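Local structure of putative cytidylyltransferase (Burkholderia pseudomallei, 5X9Q) at the interface of chains A and B. The protein catalyses adenylyl transfer from ATP to D-glycero-beta-D-manno-heptose 1-phosphate, forming ADP-heptose and diphosphate in the heptose biosynthesis pathway. Numbering follows the deposited sequence. Chains: chain A/B, Putative cytidylyltransferase.

The interface of chains A and B. Residues chain A 50, 54, 162, 165, 169; chain B 17-18, 91-92, 95.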
loop_
_atom_site.group_PDB
_atom_site.type_symbol
_atom_site.label_atom_id
_atom_site.label_comp_id
_atom_site.label_asym_id
_atom_site.label_seq_id
_atom_site.Cartn_x
_atom_site.Cartn_y
_atom_site.Cartn_z
ATOM N N ARG A 50 5.259 4.690 -5.190
ATOM C CA ARG A 50 4.387 4.228 -6.255
ATOM C C ARG A 50 5.052 3.237 -7.216
ATOM O O ARG A 50 4.386 2.361 -7.765
ATOM C CB ARG A 50 3.848 5.431 -7.025
ATOM C CG ARG A 50 2.792 5.064 -8.023
ATOM C CD ARG A 50 2.327 6.269 -8.779
ATOM N NE ARG A 50 1.175 5.928 -9.593
ATOM C CZ ARG A 50 0.339 6.817 -10.111
ATOM N NH1 ARG A 50 0.537 8.115 -9.901
ATOM N NH2 ARG A 50 -0.688 6.403 -10.843
ATOM N N SER A 54 3.460 -0.423 -8.130
ATOM C CA SER A 54 3.131 -0.612 -9.537
ATOM C C SER A 54 3.815 -1.890 -10.005
ATOM O O SER A 54 3.217 -2.719 -10.691
ATOM C CB SER A 54 3.604 0.580 -10.369
ATOM O OG SER A 54 2.757 1.700 -10.180
ATOM N N THR A 162 -3.118 1.974 -16.959
ATOM C CA THR A 162 -3.219 3.325 -16.410
ATOM C C THR A 162 -3.939 4.411 -17.212
ATOM O O THR A 162 -4.815 5.103 -16.692
ATOM C CB THR A 162 -1.813 3.842 -16.041
ATOM O OG1 THR A 162 -1.932 4.999 -15.203
ATOM C CG2 THR A 162 -1.032 4.203 -17.293
ATOM N N LEU A 165 -8.040 3.812 -17.102
ATOM C CA LEU A 165 -8.689 4.175 -15.844
ATOM C C LEU A 165 -8.801 5.668 -15.540
ATOM O O LEU A 165 -9.848 6.148 -15.104
ATOM C CB LEU A 165 -7.939 3.554 -14.662
ATOM C CG LEU A 165 -7.977 2.028 -14.562
ATOM C CD1 LEU A 165 -7.172 1.548 -13.364
ATOM C CD2 LEU A 165 -9.413 1.530 -14.482
ATOM N N ARG A 169 -11.373 8.920 -15.339
ATOM C CA ARG A 169 -11.406 9.958 -14.302
ATOM C C ARG A 169 -11.791 11.318 -14.867
ATOM O O ARG A 169 -12.660 11.957 -14.334
ATOM C CB ARG A 169 -10.188 9.875 -13.380
ATOM C CG ARG A 169 -10.176 8.655 -12.490
ATOM C CD ARG A 169 -9.146 8.751 -11.382
ATOM N NE ARG A 169 -7.767 8.825 -11.864
ATOM C CZ ARG A 169 -7.037 7.754 -12.146
ATOM N NH1 ARG A 169 -7.563 6.559 -11.975
ATOM N NH2 ARG A 169 -5.797 7.874 -12.589
ATOM N N PHE B 17 -5.198 -2.321 -9.278
ATOM C CA PHE B 17 -5.556 -1.549 -8.087
ATOM C C PHE B 17 -6.086 -0.141 -8.364
ATOM O O PHE B 17 -6.776 0.444 -7.530
ATOM C CB PHE B 17 -4.365 -1.474 -7.126
ATOM C CG PHE B 17 -3.189 -0.719 -7.677
ATOM C CD1 PHE B 17 -3.237 0.660 -7.813
ATOM C CD2 PHE B 17 -2.036 -1.384 -8.056
ATOM C CE1 PHE B 17 -2.157 1.359 -8.319
ATOM C CE2 PHE B 17 -0.953 -0.692 -8.562
ATOM C CZ PHE B 17 -1.013 0.682 -8.694
ATOM N N GLU B 18 -5.748 0.395 -9.533
ATOM C CA GLU B 18 -6.176 1.735 -9.919
ATOM C C GLU B 18 -7.677 1.804 -10.175
ATOM O O GLU B 18 -8.228 2.885 -10.392
ATOM C CB GLU B 18 -5.411 2.203 -11.158
ATOM C CG GLU B 18 -3.927 2.434 -10.922
ATOM C CD GLU B 18 -3.337 3.454 -11.875
ATOM O OE1 GLU B 18 -3.228 3.150 -13.083
ATOM O OE2 GLU B 18 -2.982 4.560 -11.418
ATOM N N GLU B 91 -1.838 12.196 -6.582
ATOM C CA GLU B 91 -2.110 10.942 -7.277
ATOM C C GLU B 91 -1.230 9.807 -6.759
ATOM O O GLU B 91 -1.651 8.658 -6.780
ATOM C CB GLU B 91 -1.995 11.082 -8.794
ATOM C CG GLU B 91 -3.297 10.592 -9.439
ATOM C CD GLU B 91 -3.208 10.324 -10.928
ATOM O OE1 GLU B 91 -2.441 9.418 -11.335
ATOM O OE2 GLU B 91 -3.938 11.003 -11.688
ATOM N N ASP B 92 -0.029 10.119 -6.278
ATOM C CA ASP B 92 0.844 9.079 -5.735
ATOM C C ASP B 92 0.334 8.622 -4.370
ATOM O O ASP B 92 0.394 7.429 -4.035
ATOM C CB ASP B 92 2.297 9.566 -5.607
ATOM C CG ASP B 92 3.038 9.596 -6.949
ATOM O OD1 ASP B 92 2.365 9.532 -8.005
ATOM O OD2 ASP B 92 4.298 9.625 -6.946
ATOM N N ALA B 95 -2.689 6.499 -5.122
ATOM C CA ALA B 95 -2.260 5.202 -5.651
ATOM C C ALA B 95 -1.738 4.268 -4.549
ATOM O O ALA B 95 -2.025 3.077 -4.560
ATOM C CB ALA B 95 -1.186 5.391 -6.722
#
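A:Arg50, with helical backbone torsions at the start of helix 50-62, faces B:Asp92 and B:Ala95 of helix 90-98, while the C-terminal helix 160-171 of chain A lies beside the 3-10 turn 17-20 of chain B. A:Arg50 is the variable position of the HXGH nucleotidyltransferase motif. This is one patch of the two-fold interface between two cytidylyltransferase-like subunits, repeated with the chains exchanged; the deposited dimer may be the working form. A:Arg50 has CG anti to its backbone N (chi1 -172°) and stays extended to NE, which carries the guanidinium across the boundary among the carboxylates of B:Glu18, B:Glu91 and B:Asp92. A:Arg50 NH1 donates to B:Asp92 OD1 at 3.0 Å, with OD1 close to the guanidinium plane and the two flat groups almost perpendicular. A:Arg50 NH2 forms a salt bridge with B:Glu18 OE2 at 3.0 Å, but the hydrogen bond is weak because it is bent (121° at H). The second oxygen of the B:Glu18 carboxylate, OE1, presents its syn lone pair to A:Thr162 OG1 at 3.1 Å, although A:Thr162 is poorly ordered. A longer salt bridge joins A:Arg50 NH2 to B:Glu91 OE1 at 3.5 Å, that oxygen also lying at the guanidinium edge. Over one face sits the methyl CB of B:Ala95, displaced toward the rim and 4.0 Å from A:Arg50 CZ. Contacts at both edge and face would restrict rotation of the guanidinium. B:Glu91 is likewise shared: A:Arg169, bent at chi3 (-63°), meets it tip to tip, NH2 to OE2 at 3.7 Å, a looser salt bridge. One turn further along helix 50-62, A:Ser54 OG donates to the carbonyl O of A:Arg50 at 3.0 Å from above the carbonyl plane, and the ring tip of B:Phe17 makes a loose contact with that hydroxyl.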